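Local coordinates for DsbA family protein (Salmonella typhimurium, PDB 7JVE), which acts as a trimeric, thioredoxin-like enzyme that has both thiol oxidase and disulfide isomerase activities, at residues T45-Q48 with R49-I52; I52-Q55 with Q56-Q60; Y92-S95 with W96-K99; V103-N106 with L107-N111; Q242-L245 with Q246-I249. All coordinates share one frame; numbering follows the deposited sequence.

In the fold
All five contacts are local, each joining consecutive turns of one helix or a helix start, so none closes a loop and none crosses another. From the N terminus, interactions 1 and 2 follow each other along helix 37-64 and share I52; both meet the second subunit. Interaction 3 then forms the CxxC start of helix 95-110, and interaction 4 is the C-terminal end of that helix, their centres about 17 Å apart. Interaction 5 lies on helix 242-253. Although far away in sequence, interactions 4 and 5 touch directly, with centres about 10 Å apart, through N111 with Q246 and L107 with L245, so the helix carrying the CxxC motif is tied to the C-terminal helix.

Interaction 1 of 5, residues T45-Q48 with R49-I52; sequences TLHQ and RQQI
T45 lays its methyl on the guanidinium group of R49, one turn further along the long helix 37-64 that leads from the N-terminal helices to the thioredoxin domain. The two side chains run alongside each other in the same direction. CG2 of T45 is 3.5 Å from CZ of R49 and sits above the centre of one guanidinium face. This follows from the T45 torsion (chi1 -61°), which places CG2 anti to the backbone N and leaves OG1 beside it. The R49 chain is extended from CG to NE, and its NH1 bonds to the backbone O of E34 of the second subunit, which fixes the flat group; T45 OG1 bonds to A33 O of that subunit and to A41 O of its own chain.

The buried side belongs to L46 and H47. Q50 reaches back over them with an extended chain, its amide carbon CD 3.8 Å from CG of L46. Its amide plane stands at 90° to the H47 imidazole, whose NE2 bonds to S125 O of the second subunit, and W96 of that subunit packs on Q50.

The exposed side is looser. The extended chain of Q48 touches the next turn only near its base, and the I52 side chain meets only the Q48 carbonyl O, with CG1 at 3.5 Å. Separately, the backbone bond from I52 N to Q48 O is weak at 3.4 Å.

Between the imidazole and the amide a single water completes the contact, 2.6 Å from ND1 of H47 and accepting from NE2 of Q50 at 2.9 Å.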
loop_
_atom_site.group_PDB
_atom_site.type_symbol
_atom_site.label_atom_id
_atom_site.label_comp_id
_atom_site.label_asym_id
_atom_site.label_seq_id
_atom_site.Cartn_x
_atom_site.Cartn_y
_atom_site.Cartn_z
ATOM N N THR A 45 -17.349 -8.835 5.145
ATOM C CA THR A 45 -18.728 -8.367 5.030
ATOM C C THR A 45 -18.789 -6.838 4.987
ATOM O O THR A 45 -19.507 -6.254 4.162
ATOM C CB THR A 45 -19.563 -8.917 6.188
ATOM O OG1 THR A 45 -19.557 -10.343 6.138
ATOM C CG2 THR A 45 -21.020 -8.441 6.119
ATOM N N LEU A 46 -18.039 -6.171 5.864
ATOM C CA LEU A 46 -18.071 -4.713 5.891
ATOM C C LEU A 46 -17.760 -4.136 4.512
ATOM O O LEU A 46 -18.536 -3.348 3.963
ATOM C CB LEU A 46 -17.074 -4.186 6.921
ATOM C CG LEU A 46 -17.110 -2.672 7.106
ATOM C CD1 LEU A 46 -18.377 -2.280 7.870
ATOM C CD2 LEU A 46 -15.868 -2.212 7.819
ATOM N N HIS A 47 -16.631 -4.535 3.931
ATOM C CA HIS A 47 -16.183 -3.899 2.703
ATOM C C HIS A 47 -17.034 -4.326 1.516
ATOM O O HIS A 47 -17.339 -3.504 0.641
ATOM C CB HIS A 47 -14.696 -4.182 2.516
ATOM C CG HIS A 47 -13.851 -3.420 3.485
ATOM N ND1 HIS A 47 -13.560 -2.083 3.318
ATOM C CD2 HIS A 47 -13.326 -3.769 4.681
ATOM C CE1 HIS A 47 -12.854 -1.652 4.350
ATOM N NE2 HIS A 47 -12.711 -2.652 5.199
ATOM N N GLN A 48 -17.488 -5.573 1.508
ATOM C CA GLN A 48 -18.435 -5.994 0.489
ATOM C C GLN A 48 -19.707 -5.138 0.532
ATOM O O GLN A 48 -20.251 -4.765 -0.517
ATOM C CB GLN A 48 -18.682 -7.496 0.679
ATOM C CG GLN A 48 -19.651 -8.193 -0.226
ATOM C CD GLN A 48 -19.658 -9.712 0.039
ATOM O OE1 GLN A 48 -18.845 -10.218 0.826
ATOM N NE2 GLN A 48 -20.706 -10.387 -0.437
ATOM N N ARG A 49 -20.149 -4.723 1.725
ATOM C CA ARG A 49 -21.373 -3.917 1.773
ATOM C C ARG A 49 -21.120 -2.431 1.544
ATOM O O ARG A 49 -22.010 -1.731 1.044
ATOM C CB ARG A 49 -22.092 -4.123 3.096
ATOM C CG ARG A 49 -22.698 -5.508 3.206
ATOM C CD ARG A 49 -23.415 -5.669 4.515
ATOM N NE ARG A 49 -23.914 -7.028 4.665
ATOM C CZ ARG A 49 -24.369 -7.529 5.808
ATOM N NH1 ARG A 49 -24.382 -6.771 6.909
ATOM N NH2 ARG A 49 -24.784 -8.796 5.856
ATOM N N GLN A 50 -19.946 -1.918 1.922
ATOM C CA GLN A 50 -19.652 -0.520 1.622
ATOM C C GLN A 50 -19.451 -0.311 0.127
ATOM O O GLN A 50 -19.809 0.750 -0.398
ATOM C CB GLN A 50 -18.446 -0.050 2.439
ATOM C CG GLN A 50 -18.795 -0.047 3.934
ATOM C CD GLN A 50 -17.659 0.384 4.844
ATOM O OE1 GLN A 50 -17.901 0.934 5.937
ATOM N NE2 GLN A 50 -16.404 0.111 4.419
ATOM N N GLN A 51 -18.917 -1.316 -0.575
ATOM C CA GLN A 51 -18.821 -1.239 -2.027
ATOM C C GLN A 51 -20.208 -1.075 -2.645
ATOM O O GLN A 51 -20.439 -0.187 -3.480
ATOM C CB GLN A 51 -18.111 -2.489 -2.572
ATOM C CG GLN A 51 -17.580 -2.358 -3.995
ATOM C CD GLN A 51 -18.691 -2.318 -5.051
ATOM O OE1 GLN A 51 -19.636 -3.102 -4.997
ATOM N NE2 GLN A 51 -18.588 -1.384 -5.999
ATOM N N ILE A 52 -21.150 -1.918 -2.233
ATOM C CA ILE A 52 -22.489 -1.844 -2.800
ATOM C C ILE A 52 -23.154 -0.527 -2.420
ATOM O O ILE A 52 -23.798 0.123 -3.251
ATOM C CB ILE A 52 -23.310 -3.064 -2.357
ATOM C CG1 ILE A 52 -22.723 -4.326 -2.981
ATOM C CG2 ILE A 52 -24.780 -2.909 -2.739
ATOM C CD1 ILE A 52 -23.348 -5.583 -2.422
HETATM O O HOH W 1 -14.862 -0.261 1.985
#

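Interaction 2 of 5, residues I52-Q55 with Q56-Q60; sequences IAQQ and QAYVQ. With EDO (1,2-ethanediol), chain M.
Q54 and Y58 meet one turn apart, CG of Q54 lying 3.7 Å from CE2 of the ring, with the amide and ring planes 71° apart. A bend at chi2 (84°) turns the Q54 amide toward the side of the ring where a 1,2-ethanediol, probably from the crystallisation liquor, is bound. Its C2 stands 3.9 Å above the centre of one ring face, and its O2 donates to OE1 of Q54 at 2.6 Å. On another side of the helix the Q56 side chain lies alongside that of I52, with NE2 of Q56 3.8 Å from CG2 of I52.

Behind these side chains is regular helical bonding, such as Y58 N to Q54 O at 2.9 Å and V59 N to Q55 O at 2.9 Å. Further out, Y58 OH bonds to D212 O and to K162 NZ of the second subunit, Q54 NE2 bonds to K162 O of that subunit, and Q55 OE1 accepts from V235 N on strand 234-237. The diol is also bonded to D212.

Polar ends thus leave the helix in separate directions, Q55 to its own sheet and Q54 to the neighbouring subunit. The diol's carbons lie against the ring while its hydroxyl bonds OE1, consistent with a surface that can take both apolar and polar contacts.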
loop_
_atom_site.group_PDB
_atom_site.type_symbol
_atom_site.label_atom_id
_atom_site.label_comp_id
_atom_site.label_asym_id
_atom_site.label_seq_id
_atom_site.Cartn_x
_atom_site.Cartn_y
_atom_site.Cartn_z
ATOM N N ILE A 52 -21.150 -1.918 -2.233
ATOM C CA ILE A 52 -22.489 -1.844 -2.800
ATOM C C ILE A 52 -23.154 -0.527 -2.420
ATOM O O ILE A 52 -23.798 0.123 -3.251
ATOM C CB ILE A 52 -23.310 -3.064 -2.357
ATOM C CG1 ILE A 52 -22.723 -4.326 -2.981
ATOM C CG2 ILE A 52 -24.780 -2.909 -2.739
ATOM C CD1 ILE A 52 -23.348 -5.583 -2.422
ATOM N N ALA A 53 -22.976 -0.095 -1.174
ATOM C CA ALA A 53 -23.592 1.152 -0.737
ATOM C C ALA A 53 -22.990 2.344 -1.472
ATOM O O ALA A 53 -23.710 3.272 -1.861
ATOM C CB ALA A 53 -23.432 1.312 0.773
ATOM N N GLN A 54 -21.678 2.326 -1.689
ATOM C CA GLN A 54 -21.026 3.406 -2.430
ATOM C C GLN A 54 -21.553 3.482 -3.857
ATOM O O GLN A 54 -21.905 4.564 -4.346
ATOM C CB GLN A 54 -19.508 3.200 -2.433
ATOM C CG GLN A 54 -18.720 4.372 -2.991
ATOM C CD GLN A 54 -18.486 5.433 -1.933
ATOM O OE1 GLN A 54 -19.368 5.698 -1.115
ATOM N NE2 GLN A 54 -17.286 6.018 -1.914
ATOM N N GLN A 55 -21.591 2.333 -4.544
ATOM C CA GLN A 55 -22.081 2.264 -5.918
ATOM C C GLN A 55 -23.501 2.803 -6.017
ATOM O O GLN A 55 -23.811 3.631 -6.884
ATOM C CB GLN A 55 -22.024 0.814 -6.402
ATOM C CG GLN A 55 -22.404 0.527 -7.869
ATOM C CD GLN A 55 -21.570 1.307 -8.906
ATOM O OE1 GLN A 55 -22.024 1.529 -10.026
ATOM N NE2 GLN A 55 -20.386 1.785 -8.503
ATOM N N GLN A 56 -24.382 2.327 -5.146
ATOM C CA GLN A 56 -25.752 2.813 -5.146
ATOM C C GLN A 56 -25.804 4.328 -4.994
ATOM O O GLN A 56 -26.585 5.001 -5.680
ATOM C CB GLN A 56 -26.537 2.127 -4.035
ATOM C CG GLN A 56 -26.981 0.704 -4.409
ATOM C CD GLN A 56 -27.434 -0.123 -3.196
ATOM O OE1 GLN A 56 -27.186 0.253 -2.043
ATOM N NE2 GLN A 56 -28.108 -1.251 -3.457
ATOM N N ALA A 57 -24.967 4.887 -4.117
ATOM C CA ALA A 57 -25.012 6.330 -3.888
ATOM C C ALA A 57 -24.497 7.097 -5.096
ATOM O O ALA A 57 -25.021 8.168 -5.415
ATOM C CB ALA A 57 -24.206 6.701 -2.645
ATOM N N TYR A 58 -23.456 6.573 -5.760
ATOM C CA TYR A 58 -22.968 7.174 -7.002
ATOM C C TYR A 58 -24.023 7.116 -8.099
ATOM O O TYR A 58 -24.178 8.075 -8.870
ATOM C CB TYR A 58 -21.691 6.473 -7.487
ATOM C CG TYR A 58 -20.410 7.023 -6.908
ATOM C CD1 TYR A 58 -20.131 8.396 -6.947
ATOM C CD2 TYR A 58 -19.456 6.169 -6.351
ATOM C CE1 TYR A 58 -18.952 8.905 -6.433
ATOM C CE2 TYR A 58 -18.277 6.669 -5.836
ATOM C CZ TYR A 58 -18.032 8.023 -5.875
ATOM O OH TYR A 58 -16.865 8.497 -5.349
ATOM N N VAL A 59 -24.745 5.994 -8.197
ATOM C CA VAL A 59 -25.796 5.881 -9.199
ATOM C C VAL A 59 -26.857 6.959 -8.982
ATOM O O VAL A 59 -27.311 7.608 -9.936
ATOM C CB VAL A 59 -26.408 4.468 -9.184
ATOM C CG1 VAL A 59 -27.739 4.477 -9.925
ATOM C CG2 VAL A 59 -25.444 3.455 -9.818
ATOM N N GLN A 60 -27.257 7.179 -7.726
ATOM C CA GLN A 60 -28.216 8.240 -7.440
ATOM C C GLN A 60 -27.694 9.590 -7.908
ATOM O O GLN A 60 -28.457 10.402 -8.437
ATOM C CB GLN A 60 -28.540 8.285 -5.942
ATOM C CG GLN A 60 -29.426 7.152 -5.475
ATOM C CD GLN A 60 -30.798 7.222 -6.131
ATOM O OE1 GLN A 60 -31.501 8.230 -6.021
ATOM N NE2 GLN A 60 -31.164 6.170 -6.856
HETATM C C1 EDO M . -21.021 9.192 -3.265
HETATM O O1 EDO M . -20.722 10.220 -2.317
HETATM C C2 EDO M . -20.559 7.858 -2.687
HETATM O O2 EDO M . -20.875 7.787 -1.275
#

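Interaction 3 of 5, residues Y92-S95 with W96-K99; sequences YQCS and WCSK
C94 sets its sulfur over one face of the W96 indole, SG lying 3.1 Å from the centroid of the six-membered ring and 9° off the ring normal. That is unusually close for a sulfur-aromatic contact, and the exact position of the sulfur is doubtful. SG is anti to the backbone N (chi1 177°), which carries it toward the ring. At 3.0 Å from C94 SG, C97 SG is farther than the roughly 2 Å of a covalent S-S bond, though a disulfide between the two is assigned in this structure, so the redox state here is doubtful.

C94 stands at the N-cap position, and its carbonyl O accepts from S98 N at 3.0 Å with a nearly straight N-H...O angle of 167°. S95 O accepts from K99 N at 3.2 Å; CG of K99 also crowds this oxygen. In the first turn, where helical amides have no earlier carbonyl to bond, S95 N donates to the E164 carboxylate at OE2. S95 OG lies at the edge of the W96 ring and is bonded elsewhere.

W96 and C97 both pack on P217, which probably corresponds to the cis-proline that faces the CxxC motif in thioredoxin-fold enzymes, while Y179 of the second subunit lies against W96. A CxxC pair opening a helix after a strand is the hallmark of the thioredoxin-fold redox centre, as in DsbA.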
loop_
_atom_site.group_PDB
_atom_site.type_symbol
_atom_site.label_atom_id
_atom_site.label_comp_id
_atom_site.label_asym_id
_atom_site.label_seq_id
_atom_site.Cartn_x
_atom_site.Cartn_y
_atom_site.Cartn_z
ATOM N N TYR A 92 -5.295 15.092 -17.992
ATOM C CA TYR A 92 -4.230 14.664 -18.889
ATOM C C TYR A 92 -2.953 14.274 -18.139
ATOM O O TYR A 92 -2.156 13.491 -18.666
ATOM C CB TYR A 92 -3.912 15.740 -19.925
ATOM C CG TYR A 92 -4.929 15.823 -21.040
ATOM C CD1 TYR A 92 -5.038 14.800 -21.992
ATOM C CD2 TYR A 92 -5.785 16.909 -21.144
ATOM C CE1 TYR A 92 -5.965 14.867 -23.014
ATOM C CE2 TYR A 92 -6.728 16.990 -22.171
ATOM C CZ TYR A 92 -6.815 15.966 -23.100
ATOM O OH TYR A 92 -7.739 16.048 -24.124
ATOM N N GLN A 93 -2.735 14.782 -16.927
ATOM C CA GLN A 93 -1.540 14.433 -16.170
ATOM C C GLN A 93 -1.764 13.287 -15.194
ATOM O O GLN A 93 -0.852 12.926 -14.451
ATOM C CB GLN A 93 -1.011 15.658 -15.437
ATOM C CG GLN A 93 -0.457 16.663 -16.397
ATOM C CD GLN A 93 0.387 17.690 -15.714
ATOM O OE1 GLN A 93 1.593 17.480 -15.517
ATOM N NE2 GLN A 93 -0.227 18.821 -15.346
ATOM N N CYS A 94 -2.943 12.698 -15.192
ATOM C CA CYS A 94 -3.162 11.451 -14.471
ATOM C C CYS A 94 -2.431 10.312 -15.178
ATOM O O CYS A 94 -2.780 9.953 -16.309
ATOM C CB CYS A 94 -4.656 11.176 -14.392
ATOM S SG CYS A 94 -5.007 9.654 -13.614
ATOM N N SER A 95 -1.433 9.725 -14.509
ATOM C CA SER A 95 -0.588 8.733 -15.170
ATOM C C SER A 95 -1.351 7.454 -15.518
ATOM O O SER A 95 -1.059 6.830 -16.543
ATOM C CB SER A 95 0.646 8.403 -14.310
ATOM O OG SER A 95 0.312 7.785 -13.078
ATOM N N TRP A 96 -2.335 7.043 -14.716
ATOM C CA TRP A 96 -3.046 5.833 -15.118
ATOM C C TRP A 96 -4.198 6.105 -16.091
ATOM O O TRP A 96 -4.556 5.203 -16.863
ATOM C CB TRP A 96 -3.532 5.053 -13.891
ATOM C CG TRP A 96 -4.715 5.624 -13.166
ATOM C CD1 TRP A 96 -6.019 5.211 -13.264
ATOM C CD2 TRP A 96 -4.693 6.669 -12.187
ATOM N NE1 TRP A 96 -6.814 5.956 -12.413
ATOM C CE2 TRP A 96 -6.025 6.857 -11.743
ATOM C CE3 TRP A 96 -3.678 7.467 -11.641
ATOM C CZ2 TRP A 96 -6.371 7.816 -10.778
ATOM C CZ3 TRP A 96 -4.022 8.428 -10.671
ATOM C CH2 TRP A 96 -5.360 8.588 -10.252
ATOM N N CYS A 97 -4.752 7.324 -16.110
ATOM C CA CYS A 97 -5.645 7.712 -17.205
ATOM C C CYS A 97 -4.911 7.624 -18.528
ATOM O O CYS A 97 -5.440 7.126 -19.528
ATOM C CB CYS A 97 -6.140 9.140 -17.022
ATOM S SG CYS A 97 -7.183 9.384 -15.606
ATOM N N SER A 98 -3.687 8.140 -18.548
ATOM C CA SER A 98 -2.858 8.030 -19.733
ATOM C C SER A 98 -2.745 6.575 -20.173
ATOM O O SER A 98 -2.995 6.250 -21.337
ATOM C CB SER A 98 -1.485 8.634 -19.446
ATOM O OG SER A 98 -0.689 8.631 -20.606
ATOM N N LYS A 99 -2.404 5.669 -19.243
ATOM C CA LYS A 99 -2.216 4.273 -19.644
ATOM C C LYS A 99 -3.523 3.592 -20.016
ATOM O O LYS A 99 -3.487 2.551 -20.677
ATOM C CB LYS A 99 -1.521 3.460 -18.548
ATOM C CG LYS A 99 -0.278 4.123 -18.003
ATOM C CD LYS A 99 0.934 3.485 -18.603
ATOM C CE LYS A 99 2.211 3.943 -17.917
ATOM N NZ LYS A 99 3.311 3.022 -18.261
#

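Interaction 4 of 5, residues V103-N106 with L107-N111; sequences VVEN and LIKAN
V103 O accepts from L107 N at 2.9 Å and V104 O from I108 N at 2.9 Å, regular i to i+4 bonds that continue to A110 N, after which N111 (phi/psi -133/65°) leaves the helix. Among the side chains, V104 and I108 touch through their outer carbons, CG1 of V104 being 3.9 Å from CD1 of I108. CG1 of I108 also rests on the V104 carbonyl oxygen.

E105 and K109 are opposite charges one turn apart, yet they form no salt bridge. OE2 of E105 meets the aliphatic part of the lysine, 3.6 Å from CG, while NZ of K109 stays 5.3 Å away from OE2. The other carboxylate oxygen, OE1, has a weak bond to N155. Any electrostatic attraction between the pair is therefore probably modest.

At the helix end, N111 folds its amide back: ND2 donates to L107 O at 3.0 Å, in the carbonyl plane on a lone pair, and the acceptor lies within 4° of the N111 amide plane. This occupies a carbonyl of the last turn. ND2 also bonds to OE1 of Q246.

Helix 95-110 is the crossover of a beta-alpha-beta unit between strands 84-90 and 115-120. L107 packs on L245 and Q246 of helix 242-253, N106 on Q242 and N111 on I249, while E105 and I108 meet L151 of helix 147-159.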
loop_
_atom_site.group_PDB
_atom_site.type_symbol
_atom_site.label_atom_id
_atom_site.label_comp_id
_atom_site.label_asym_id
_atom_site.label_seq_id
_atom_site.Cartn_x
_atom_site.Cartn_y
_atom_site.Cartn_z
ATOM N N VAL A 103 -7.175 1.443 -24.049
ATOM C CA VAL A 103 -8.398 0.692 -23.796
ATOM C C VAL A 103 -9.606 1.502 -24.234
ATOM O O VAL A 103 -10.527 0.985 -24.878
ATOM C CB VAL A 103 -8.500 0.302 -22.309
ATOM C CG1 VAL A 103 -9.967 -0.042 -21.945
ATOM C CG2 VAL A 103 -7.576 -0.867 -22.011
ATOM N N VAL A 104 -9.625 2.785 -23.877
ATOM C CA VAL A 104 -10.735 3.635 -24.279
ATOM C C VAL A 104 -10.843 3.690 -25.798
ATOM O O VAL A 104 -11.944 3.583 -26.362
ATOM C CB VAL A 104 -10.581 5.032 -23.656
ATOM C CG1 VAL A 104 -11.643 5.981 -24.210
ATOM C CG2 VAL A 104 -10.682 4.934 -22.121
ATOM N N GLU A 105 -9.705 3.843 -26.488
ATOM C CA GLU A 105 -9.727 3.853 -27.950
ATOM C C GLU A 105 -10.322 2.558 -28.494
ATOM O O GLU A 105 -11.119 2.585 -29.440
ATOM C CB GLU A 105 -8.312 4.072 -28.505
ATOM C CG GLU A 105 -8.218 4.239 -30.037
ATOM C CD GLU A 105 -9.159 5.340 -30.602
ATOM O OE1 GLU A 105 -8.753 6.527 -30.588
ATOM O OE2 GLU A 105 -10.284 5.027 -31.091
ATOM N N ASN A 106 -9.955 1.412 -27.903
ATOM C CA ASN A 106 -10.555 0.149 -28.328
ATOM C C ASN A 106 -12.064 0.140 -28.089
ATOM O O ASN A 106 -12.830 -0.294 -28.954
ATOM C CB ASN A 106 -9.894 -1.030 -27.608
ATOM C CG ASN A 106 -8.544 -1.391 -28.179
ATOM O OD1 ASN A 106 -8.042 -0.752 -29.103
ATOM N ND2 ASN A 106 -7.936 -2.428 -27.617
ATOM N N LEU A 107 -12.511 0.600 -26.912
ATOM C CA LEU A 107 -13.950 0.661 -26.657
ATOM C C LEU A 107 -14.653 1.505 -27.703
ATOM O O LEU A 107 -15.742 1.147 -28.172
ATOM C CB LEU A 107 -14.250 1.222 -25.263
ATOM C CG LEU A 107 -14.209 0.201 -24.141
ATOM C CD1 LEU A 107 -14.300 0.903 -22.790
ATOM C CD2 LEU A 107 -15.326 -0.800 -24.324
ATOM N N ILE A 108 -14.050 2.638 -28.068
ATOM C CA ILE A 108 -14.709 3.559 -28.981
ATOM C C ILE A 108 -14.873 2.918 -30.351
ATOM O O ILE A 108 -15.949 2.993 -30.960
ATOM C CB ILE A 108 -13.932 4.890 -29.037
ATOM C CG1 ILE A 108 -14.146 5.654 -27.721
ATOM C CG2 ILE A 108 -14.368 5.702 -30.227
ATOM C CD1 ILE A 108 -13.350 6.939 -27.603
ATOM N N LYS A 109 -13.825 2.238 -30.839
ATOM C CA LYS A 109 -13.932 1.557 -32.119
ATOM C C LYS A 109 -14.950 0.436 -32.049
ATOM O O LYS A 109 -15.685 0.201 -33.011
ATOM C CB LYS A 109 -12.571 1.019 -32.560
ATOM C CG LYS A 109 -11.556 2.122 -32.788
ATOM C CD LYS A 109 -10.648 1.806 -33.975
ATOM C CE LYS A 109 -9.221 2.302 -33.744
ATOM N NZ LYS A 109 -8.302 1.846 -34.832
ATOM N N ALA A 110 -15.011 -0.263 -30.919
ATOM C CA ALA A 110 -15.902 -1.406 -30.806
ATOM C C ALA A 110 -17.345 -1.008 -30.552
ATOM O O ALA A 110 -18.225 -1.867 -30.643
ATOM C CB ALA A 110 -15.432 -2.337 -29.692
ATOM N N ASN A 111 -17.612 0.256 -30.232
ATOM C CA ASN A 111 -18.961 0.726 -29.903
ATOM C C ASN A 111 -19.262 2.015 -30.664
ATOM O O ASN A 111 -19.438 3.083 -30.060
ATOM C CB ASN A 111 -19.105 0.927 -28.393
ATOM C CG ASN A 111 -19.032 -0.392 -27.616
ATOM O OD1 ASN A 111 -20.052 -1.067 -27.404
ATOM N ND2 ASN A 111 -17.824 -0.762 -27.189
#

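Interaction 5 of 5, residues Q242-L245 with Q246-I249; sequences QDML and QMAI
Q242 O receives Q246 N at 2.8 Å, the first of four consecutive i to i+4 bonds, and I249 N closes the set on L245 O at 3.0 Å; all eight residues keep helical phi/psi angles. This is the start of helix 242-253, the C-terminal helix of the thioredoxin-like domain, following strand 234-237. D243 O takes M247 N at 2.9 Å, and M244 O takes A248 N at a longer 3.2 Å.

The side chains of the helix divide by face. The sulfur of M244 meets the terminal methyl of M247, SD to CE 3.9 Å. M244 gets there by bends at chi2 and chi3, whereas M247 runs extended to SD and turns only at chi3 (-73°). M247 also lays its CG on the D243 carbonyl oxygen, so the methionine partly covers that acceptor.

L245 and A248 instead go to the sheet: L245 reaches I236 and F219, and A248 reaches I236, T234 and V221, joining the helix to strands 218-223 and 234-237. One turn on from L245, CG1 of I249 rests 3.3 Å from L245 O.

On the remaining face, two glutamines a turn apart look toward helix 95-110. Q246 NE2 has a weak bond to Q250, while Q246 OE1, already the acceptor for N111, takes a second donor from a water. That water joins the pair, accepting from NE2 of Q242 at 3.0 Å and donating to OE1 of Q246 at 2.7 Å.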
loop_
_atom_site.group_PDB
_atom_site.type_symbol
_atom_site.label_atom_id
_atom_site.label_comp_id
_atom_site.label_asym_id
_atom_site.label_seq_id
_atom_site.Cartn_x
_atom_site.Cartn_y
_atom_site.Cartn_z
ATOM N N GLN A 242 -11.325 -3.243 -20.213
ATOM C CA GLN A 242 -12.246 -3.153 -21.347
ATOM C C GLN A 242 -13.500 -3.998 -21.118
ATOM O O GLN A 242 -14.615 -3.565 -21.424
ATOM C CB GLN A 242 -11.548 -3.583 -22.637
ATOM C CG GLN A 242 -12.420 -3.446 -23.891
ATOM C CD GLN A 242 -11.600 -3.372 -25.178
ATOM O OE1 GLN A 242 -10.396 -3.125 -25.134
ATOM N NE2 GLN A 242 -12.249 -3.626 -26.329
ATOM N N ASP A 243 -13.337 -5.214 -20.597
ATOM C CA ASP A 243 -14.496 -6.060 -20.330
ATOM C C ASP A 243 -15.462 -5.399 -19.359
ATOM O O ASP A 243 -16.681 -5.445 -19.555
ATOM C CB ASP A 243 -14.041 -7.407 -19.784
ATOM C CG ASP A 243 -13.496 -8.305 -20.864
ATOM O OD1 ASP A 243 -13.630 -7.933 -22.056
ATOM O OD2 ASP A 243 -12.928 -9.373 -20.522
ATOM N N MET A 244 -14.939 -4.795 -18.295
ATOM C CA MET A 244 -15.818 -4.182 -17.310
ATOM C C MET A 244 -16.592 -3.014 -17.931
ATOM O O MET A 244 -17.807 -2.879 -17.737
ATOM C CB MET A 244 -14.987 -3.729 -16.107
ATOM C CG MET A 244 -15.810 -3.198 -14.952
ATOM S SD MET A 244 -16.639 -4.626 -14.168
ATOM C CE MET A 244 -15.234 -5.609 -13.652
ATOM N N LEU A 245 -15.908 -2.169 -18.701
ATOM C CA LEU A 245 -16.603 -1.068 -19.349
ATOM C C LEU A 245 -17.586 -1.583 -20.394
ATOM O O LEU A 245 -18.677 -1.023 -20.556
ATOM C CB LEU A 245 -15.595 -0.102 -19.973
ATOM C CG LEU A 245 -14.960 0.885 -18.994
ATOM C CD1 LEU A 245 -13.771 1.579 -19.642
ATOM C CD2 LEU A 245 -15.978 1.906 -18.469
ATOM N N GLN A 246 -17.228 -2.659 -21.100
ATOM C CA GLN A 246 -18.134 -3.211 -22.100
ATOM C C GLN A 246 -19.414 -3.749 -21.453
ATOM O O GLN A 246 -20.512 -3.546 -21.981
ATOM C CB GLN A 246 -17.445 -4.313 -22.911
ATOM C CG GLN A 246 -18.256 -4.729 -24.172
ATOM C CD GLN A 246 -18.441 -3.548 -25.161
ATOM O OE1 GLN A 246 -17.461 -2.992 -25.671
ATOM N NE2 GLN A 246 -19.687 -3.178 -25.429
ATOM N N MET A 247 -19.297 -4.450 -20.316
ATOM C CA MET A 247 -20.504 -4.952 -19.657
ATOM C C MET A 247 -21.416 -3.804 -19.230
ATOM O O MET A 247 -22.637 -3.874 -19.407
ATOM C CB MET A 247 -20.148 -5.850 -18.455
ATOM C CG MET A 247 -19.437 -7.187 -18.809
ATOM S SD MET A 247 -19.130 -8.363 -17.403
ATOM C CE MET A 247 -17.758 -7.574 -16.446
ATOM N N ALA A 248 -20.829 -2.721 -18.720
ATOM C CA ALA A 248 -21.598 -1.545 -18.332
ATOM C C ALA A 248 -22.307 -0.925 -19.532
ATOM O O ALA A 248 -23.445 -0.451 -19.414
ATOM C CB ALA A 248 -20.676 -0.506 -17.679
ATOM N N ILE A 249 -21.646 -0.917 -20.697
ATOM C CA ILE A 249 -22.278 -0.420 -21.919
ATOM C C ILE A 249 -23.485 -1.281 -22.278
ATOM O O ILE A 249 -24.562 -0.770 -22.590
ATOM C CB ILE A 249 -21.248 -0.362 -23.066
ATOM C CG1 ILE A 249 -20.259 0.792 -22.840
ATOM C CG2 ILE A 249 -21.929 -0.244 -24.425
ATOM C CD1 ILE A 249 -19.032 0.731 -23.744
HETATM O O HOH W 2 -15.122 -4.303 -25.887
#